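Beta-lactamase Mb2281c (Mycobacterium bovis, PDB 3I7J) probably hydrolyses beta-lactams or related esters and amides as a serine hydrolase of the beta-lactamase family. Local coordinates at residues E217-R222 with W235-A240; L202-R207 with R222-F227; L242-L247 with A262-V267. All blocks are in the same frame, centred on the assembly; numbering follows the deposited sequence.

Contact 1 (E217-R222 with W235-A240); sequences ECNSTR and WVDPKA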
# COMPACT_ATOMS: atom_id res chain seq x y z
N GLU A 217 15.57 -6.57 7.18
CA GLU A 217 16.09 -6.10 8.46
C GLU A 217 16.86 -4.81 8.28
O GLU A 217 17.12 -4.10 9.25
CB GLU A 217 17.03 -7.14 9.08
CG GLU A 217 16.34 -8.38 9.59
CD GLU A 217 17.26 -9.23 10.45
OE1 GLU A 217 18.38 -9.55 9.98
OE2 GLU A 217 16.87 -9.58 11.59
N CYS A 218 17.22 -4.51 7.04
CA CYS A 218 17.97 -3.30 6.77
C CYS A 218 17.12 -2.14 6.24
O CYS A 218 17.62 -1.03 6.05
CB CYS A 218 19.12 -3.62 5.82
SG CYS A 218 20.37 -4.72 6.56
N ASN A 219 15.84 -2.38 5.99
CA ASN A 219 14.97 -1.31 5.53
C ASN A 219 14.91 -0.29 6.67
O ASN A 219 14.95 -0.67 7.84
CB ASN A 219 13.56 -1.84 5.22
CG ASN A 219 13.43 -2.32 3.77
OD1 ASN A 219 13.56 -1.53 2.83
ND2 ASN A 219 13.19 -3.62 3.59
N SER A 220 14.85 0.99 6.34
CA SER A 220 14.81 2.02 7.38
C SER A 220 13.43 2.04 8.03
O SER A 220 12.47 1.52 7.46
CB SER A 220 15.08 3.40 6.78
OG SER A 220 13.98 3.79 5.99
N THR A 221 13.34 2.65 9.21
CA THR A 221 12.07 2.75 9.93
C THR A 221 11.05 3.58 9.15
O THR A 221 9.85 3.49 9.40
CB THR A 221 12.26 3.38 11.34
OG1 THR A 221 12.94 4.63 11.22
CG2 THR A 221 13.05 2.45 12.26
N ARG A 222 11.51 4.39 8.20
CA ARG A 222 10.61 5.22 7.40
C ARG A 222 10.02 4.49 6.18
O ARG A 222 9.20 5.05 5.45
CB ARG A 222 11.33 6.48 6.93
CG ARG A 222 11.72 7.43 8.05
CD ARG A 222 12.71 8.45 7.54
NE ARG A 222 12.18 9.23 6.42
CZ ARG A 222 12.95 9.87 5.54
NH1 ARG A 222 14.27 9.80 5.65
NH2 ARG A 222 12.40 10.57 4.55
N TRP A 235 7.30 -1.86 -1.21
CA TRP A 235 7.84 -1.01 -0.18
C TRP A 235 8.72 0.03 -0.85
O TRP A 235 9.29 -0.21 -1.91
CB TRP A 235 8.60 -1.78 0.93
CG TRP A 235 9.80 -2.62 0.53
CD1 TRP A 235 9.90 -3.98 0.63
CD2 TRP A 235 11.08 -2.16 0.11
NE1 TRP A 235 11.17 -4.39 0.31
CE2 TRP A 235 11.92 -3.29 -0.01
CE3 TRP A 235 11.62 -0.89 -0.17
CZ2 TRP A 235 13.26 -3.20 -0.41
CZ3 TRP A 235 12.96 -0.80 -0.56
CH2 TRP A 235 13.76 -1.95 -0.68
N VAL A 236 8.76 1.20 -0.22
CA VAL A 236 9.52 2.34 -0.70
C VAL A 236 10.32 2.76 0.51
O VAL A 236 9.75 3.00 1.58
CB VAL A 236 8.57 3.49 -1.10
CG1 VAL A 236 9.36 4.64 -1.71
CG2 VAL A 236 7.52 2.97 -2.08
N ASP A 237 11.63 2.85 0.37
CA ASP A 237 12.47 3.24 1.50
C ASP A 237 13.02 4.63 1.19
O ASP A 237 13.92 4.77 0.36
CB ASP A 237 13.60 2.23 1.67
CG ASP A 237 14.39 2.44 2.94
OD1 ASP A 237 14.61 3.62 3.30
OD2 ASP A 237 14.79 1.44 3.57
N PRO A 238 12.48 5.68 1.84
CA PRO A 238 12.93 7.06 1.61
C PRO A 238 14.39 7.32 1.99
O PRO A 238 15.00 8.26 1.48
CB PRO A 238 11.99 7.90 2.47
CG PRO A 238 10.80 7.02 2.67
CD PRO A 238 11.40 5.65 2.83
N LYS A 239 14.93 6.51 2.89
CA LYS A 239 16.31 6.69 3.31
C LYS A 239 17.25 6.11 2.27
O LYS A 239 18.25 6.73 1.91
CB LYS A 239 16.55 6.02 4.67
CG LYS A 239 17.95 6.27 5.24
CD LYS A 239 18.17 5.60 6.59
CE LYS A 239 17.30 6.22 7.70
NZ LYS A 239 17.69 7.61 8.06
N ALA A 240 16.92 4.92 1.77
CA ALA A 240 17.74 4.29 0.75
C ALA A 240 17.36 4.89 -0.59
O ALA A 240 18.12 4.79 -1.56
CB ALA A 240 17.49 2.78 0.73
O HOH W 1 17.50 1.41 3.89
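Ser220 and Lys239 bring the two backbones nearest, their CA atoms 6.4 Å apart, where the irregular loop 217-222 runs almost perpendicular to the strand end 235-237 and the turn after it. Asp237 carries the junction. Its OD2 accepts a nearly straight bond from Ser220 N (2.8 Å), on the syn side but 30° out of the carboxylate plane, and a water links the same oxygen to Cys218 O. OD1 is gripped three times: Ser220 OG donates from above that plane (2.8 Å), while the backbone N of Lys239 (2.9 Å, an Asx turn) and that of Ala240 come from its own segment. Chi1 of -171° sets CG anti to the backbone N; the carboxylate closes its own turn through OD1 and holds the loop through both oxygens, and these donors would probably favour its charged form. The amide of Asn219 stands over one face of the Trp235 ring, the planes 77° apart. Pro238 CB lies over one face of the Arg222 guanidinium, 3.4 Å from NH2. Trp235 NE1 bonds Ser264 of helix 256-271, whose Asp265 accepts hydrogen bonds from the backbone N of Glu217 and Cys218; Val236 packs on helix 153-164 and Phe224 of strand 224-228.

Contact 2 (L202-R207 with R222-F227); sequences LGFEIR and RTFGHF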
# COMPACT_ATOMS: atom_id res chain seq x y z
N LEU A 202 -1.17 7.44 5.78
CA LEU A 202 -2.48 7.70 5.19
C LEU A 202 -2.78 6.66 4.11
O LEU A 202 -2.82 6.98 2.92
CB LEU A 202 -2.54 9.10 4.57
CG LEU A 202 -2.53 10.30 5.52
CD1 LEU A 202 -2.50 11.59 4.70
CD2 LEU A 202 -3.76 10.27 6.41
N GLY A 203 -2.98 5.42 4.53
CA GLY A 203 -3.29 4.37 3.58
C GLY A 203 -2.09 3.48 3.30
O GLY A 203 -2.23 2.38 2.76
N PHE A 204 -0.91 3.97 3.65
CA PHE A 204 0.32 3.22 3.45
C PHE A 204 0.80 2.69 4.80
O PHE A 204 0.82 3.43 5.79
CB PHE A 204 1.43 4.13 2.89
CG PHE A 204 1.04 4.90 1.65
CD1 PHE A 204 0.20 4.35 0.68
CD2 PHE A 204 1.58 6.16 1.41
CE1 PHE A 204 -0.09 5.03 -0.50
CE2 PHE A 204 1.31 6.86 0.23
CZ PHE A 204 0.47 6.29 -0.72
N GLU A 205 1.20 1.42 4.87
CA GLU A 205 1.71 0.91 6.14
C GLU A 205 3.10 1.50 6.30
O GLU A 205 3.79 1.76 5.32
CB GLU A 205 1.83 -0.61 6.13
CG GLU A 205 2.05 -1.19 7.53
CD GLU A 205 2.88 -2.47 7.52
OE1 GLU A 205 2.73 -3.30 6.60
OE2 GLU A 205 3.69 -2.65 8.46
N ILE A 206 3.49 1.74 7.55
CA ILE A 206 4.83 2.25 7.85
C ILE A 206 5.51 1.18 8.69
O ILE A 206 4.96 0.70 9.69
CB ILE A 206 4.76 3.58 8.64
CG1 ILE A 206 4.25 4.70 7.72
CG2 ILE A 206 6.14 3.96 9.15
CD1 ILE A 206 4.13 6.07 8.43
N ARG A 207 6.71 0.80 8.28
CA ARG A 207 7.49 -0.25 8.93
C ARG A 207 7.89 0.05 10.36
O ARG A 207 7.68 -0.77 11.27
CB ARG A 207 8.76 -0.52 8.13
CG ARG A 207 9.70 -1.55 8.74
CD ARG A 207 10.98 -1.62 7.93
NE ARG A 207 11.90 -2.67 8.38
CZ ARG A 207 12.61 -2.62 9.50
NH1 ARG A 207 12.52 -1.58 10.31
NH2 ARG A 207 13.43 -3.62 9.80
N ARG A 222 11.51 4.39 8.20
CA ARG A 222 10.61 5.22 7.40
C ARG A 222 10.02 4.49 6.18
O ARG A 222 9.20 5.05 5.45
CB ARG A 222 11.33 6.48 6.93
CG ARG A 222 11.72 7.43 8.05
CD ARG A 222 12.71 8.45 7.54
NE ARG A 222 12.18 9.23 6.42
CZ ARG A 222 12.95 9.87 5.54
NH1 ARG A 222 14.27 9.80 5.65
NH2 ARG A 222 12.40 10.57 4.55
N THR A 223 10.46 3.26 5.96
CA THR A 223 9.97 2.45 4.86
C THR A 223 8.45 2.34 4.97
O THR A 223 7.92 2.16 6.06
CB THR A 223 10.61 1.04 4.90
OG1 THR A 223 12.04 1.17 4.86
CG2 THR A 223 10.15 0.20 3.70
N PHE A 224 7.75 2.46 3.84
CA PHE A 224 6.29 2.38 3.81
C PHE A 224 5.84 1.62 2.56
O PHE A 224 6.62 1.48 1.62
CB PHE A 224 5.68 3.80 3.84
CG PHE A 224 6.00 4.62 2.61
CD1 PHE A 224 5.21 4.54 1.47
CD2 PHE A 224 7.11 5.47 2.60
CE1 PHE A 224 5.51 5.30 0.33
CE2 PHE A 224 7.43 6.23 1.48
CZ PHE A 224 6.63 6.14 0.34
N GLY A 225 4.60 1.14 2.56
CA GLY A 225 4.08 0.40 1.43
C GLY A 225 2.95 -0.52 1.85
O GLY A 225 2.07 -0.11 2.60
N HIS A 226 2.97 -1.76 1.39
CA HIS A 226 1.90 -2.69 1.73
C HIS A 226 2.17 -4.05 1.11
O HIS A 226 2.86 -4.15 0.10
CB HIS A 226 0.58 -2.15 1.17
CG HIS A 226 -0.57 -2.20 2.13
ND1 HIS A 226 -1.15 -3.39 2.54
CD2 HIS A 226 -1.28 -1.22 2.74
CE1 HIS A 226 -2.16 -3.13 3.34
NE2 HIS A 226 -2.27 -1.82 3.48
N PHE A 227 1.66 -5.11 1.74
CA PHE A 227 1.79 -6.44 1.14
C PHE A 227 0.36 -6.96 1.08
O PHE A 227 -0.55 -6.36 1.65
CB PHE A 227 2.71 -7.37 1.95
CG PHE A 227 2.08 -8.01 3.16
CD1 PHE A 227 1.95 -7.30 4.35
CD2 PHE A 227 1.64 -9.33 3.11
CE1 PHE A 227 1.39 -7.91 5.48
CE2 PHE A 227 1.08 -9.94 4.23
CZ PHE A 227 0.96 -9.23 5.42
O HOH W 2 -3.51 0.47 4.27
O HOH W 3 0.94 -4.16 4.78
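Glu205 and Gly225 exchange two backbone hydrogen bonds, N to O each way at 2.9 Å, as an antiparallel hydrogen-bonded pair. A third bond runs from Arg207 N to Thr223 O (2.9 Å). Between them Ile206 and Phe224 form the non-hydrogen-bonded pair, with CA atoms 4.3 Å apart, and Phe224 CA adds a short C-H...O contact to Glu205 O (3.0 Å). The pairing adds the short strand 205-206 to the edge of the six-stranded antiparallel sheet of the beta-lactamase fold, next to strand 224-228. On that strand His226 touches Lys43 and Pro44 of helix 42-56, consistent with a place beside the active site if the SxxK pattern there is the catalytic one. Among the apolar contacts, Phe204 and Phe224 lie side by side and point the same way, planes at 23° but slid apart, Phe204 CD2 meeting Phe224 CD1 at 4.0 Å. Arg207 CB and CD pack against Thr223 CB, both at 4.0 Å. His226 ND1 donates to Phe227 O in the ring plane, which fixes the imidazole's rotation. Two waters add further links: one donates to Gly203 O and is hydrogen-bonded to His226 NE2 (2.7 Å); another joins Glu205 OE1 to Phe227 N, while Glu205 OE2 forms a salt bridge with Lys210.

Contact 3 (L242-L247 with A262-V267); sequences LALVVL and AISDAV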
# COMPACT_ATOMS: atom_id res chain seq x y z
N LEU A 242 14.93 3.93 -2.47
CA LEU A 242 14.76 2.76 -3.33
C LEU A 242 13.37 2.16 -3.12
O LEU A 242 12.77 2.32 -2.05
CB LEU A 242 15.83 1.72 -2.99
CG LEU A 242 16.76 1.17 -4.06
CD1 LEU A 242 17.35 2.28 -4.91
CD2 LEU A 242 17.86 0.38 -3.37
N ALA A 243 12.85 1.47 -4.13
CA ALA A 243 11.55 0.84 -4.04
C ALA A 243 11.64 -0.58 -4.59
O ALA A 243 12.43 -0.86 -5.49
CB ALA A 243 10.51 1.63 -4.83
N LEU A 244 10.85 -1.48 -4.02
CA LEU A 244 10.85 -2.86 -4.48
C LEU A 244 9.43 -3.33 -4.65
O LEU A 244 8.60 -3.16 -3.76
CB LEU A 244 11.58 -3.77 -3.49
CG LEU A 244 11.46 -5.28 -3.75
CD1 LEU A 244 12.03 -5.64 -5.12
CD2 LEU A 244 12.18 -6.05 -2.65
N VAL A 245 9.15 -3.91 -5.81
CA VAL A 245 7.83 -4.45 -6.10
C VAL A 245 7.97 -5.94 -6.37
O VAL A 245 8.80 -6.34 -7.19
CB VAL A 245 7.21 -3.79 -7.36
CG1 VAL A 245 6.02 -4.61 -7.82
CG2 VAL A 245 6.77 -2.36 -7.05
N VAL A 246 7.20 -6.76 -5.66
CA VAL A 246 7.23 -8.21 -5.88
C VAL A 246 5.81 -8.75 -5.96
O VAL A 246 5.00 -8.54 -5.06
CB VAL A 246 7.97 -8.99 -4.76
CG1 VAL A 246 7.79 -10.49 -4.97
CG2 VAL A 246 9.47 -8.66 -4.78
N LEU A 247 5.51 -9.44 -7.06
CA LEU A 247 4.20 -10.05 -7.27
C LEU A 247 4.39 -11.53 -7.64
O LEU A 247 5.16 -11.85 -8.55
CB LEU A 247 3.45 -9.34 -8.40
CG LEU A 247 3.10 -7.86 -8.22
CD1 LEU A 247 2.35 -7.37 -9.46
CD2 LEU A 247 2.24 -7.66 -6.97
N ALA A 262 14.70 -11.46 3.04
CA ALA A 262 15.97 -11.76 2.41
C ALA A 262 16.16 -11.05 1.08
O ALA A 262 17.22 -10.50 0.82
CB ALA A 262 16.12 -13.28 2.21
N ILE A 263 15.13 -11.06 0.23
CA ILE A 263 15.27 -10.39 -1.06
C ILE A 263 15.32 -8.88 -0.86
O ILE A 263 15.96 -8.16 -1.64
CB ILE A 263 14.14 -10.77 -2.04
CG1 ILE A 263 14.47 -10.23 -3.43
CG2 ILE A 263 12.80 -10.23 -1.55
CD1 ILE A 263 13.49 -10.68 -4.49
N SER A 264 14.68 -8.40 0.19
CA SER A 264 14.67 -6.97 0.49
C SER A 264 16.06 -6.49 0.87
O SER A 264 16.54 -5.48 0.36
CB SER A 264 13.68 -6.68 1.63
OG SER A 264 12.35 -6.91 1.20
N ASP A 265 16.73 -7.22 1.77
CA ASP A 265 18.07 -6.82 2.18
C ASP A 265 19.07 -7.02 1.04
O ASP A 265 20.05 -6.28 0.93
CB ASP A 265 18.50 -7.57 3.44
CG ASP A 265 17.66 -7.18 4.65
OD1 ASP A 265 17.33 -5.99 4.79
OD2 ASP A 265 17.35 -8.07 5.47
N ALA A 266 18.81 -8.01 0.19
CA ALA A 266 19.68 -8.27 -0.95
C ALA A 266 19.56 -7.08 -1.90
O ALA A 266 20.57 -6.58 -2.41
CB ALA A 266 19.26 -9.56 -1.65
N VAL A 267 18.34 -6.63 -2.13
CA VAL A 267 18.11 -5.49 -3.00
C VAL A 267 18.73 -4.21 -2.42
O VAL A 267 19.34 -3.44 -3.15
CB VAL A 267 16.59 -5.31 -3.28
CG1 VAL A 267 16.31 -3.94 -3.88
CG2 VAL A 267 16.13 -6.38 -4.26
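Leu244 meets Ile263, Ser264 and Val267 where the C-terminal helix 256-271 packs against the six-stranded antiparallel sheet, a layer of the alpha/beta domain of the beta-lactamase fold. Strand 242-247 and helix 262-267 run roughly antiparallel, their directions 145° apart and their axes 9.8 Å from each other at closest approach. Leu244 carries most of the contact. Its CG is anti to the backbone N (chi1 170°), and from there the two methyl groups reach different residues of the helix: CD1 touches Val267 CG2 at 4.3 Å, whereas CD2 sits 4.4 Å from Ile263 CG2 and 3.9 Å from Ser264 OG. Ile263 and Val267 lie one turn apart on the helix, with Ser264 beside Ile263. Leu242, two positions earlier on the same face of the strand, extends the contact by placing CD2 4.1 Å from the backbone O of Val267. Ala243, Val245 and Leu247 point to the other face of the sheet, which helix 153-164 covers, so the strand is buried between two helical layers. Ser264 OG, which lies against Leu244 CD2, is itself engaged with Trp260 O and Trp235 NE1, and can therefore lie against a methyl group within this buried layer. Between the two segments the contact rests on aliphatic packing, dispersive and non-directional, while the polar ties of the helix run to other residues, from Ser264 to Trp235 and from Asp265 to Glu217 and Cys218.

All three contacts involve the same antiparallel sheet, in which strands 242-248, 232-237, 224-228 and 205-206 are consecutive neighbours. The centre of contact 1 lies about 10 Å from those of contacts 2 and 3, which are about 14 Å from each other, with nearest atoms about 7 Å apart. Contact 1 is therefore the bridge: Val236 N probably bonds Phe224 O of contact 2, and Asp237 N probably bonds Leu242 O of contact 3. Along the chain, contacts 1 and 2 interleave and share Arg222, while contact 3 follows both. Contact 3 seats helix 256-271 on strand 242-248, while the loop 217-222, bonded to that helix at Asp265, reaches strand 232-237 in contact 1.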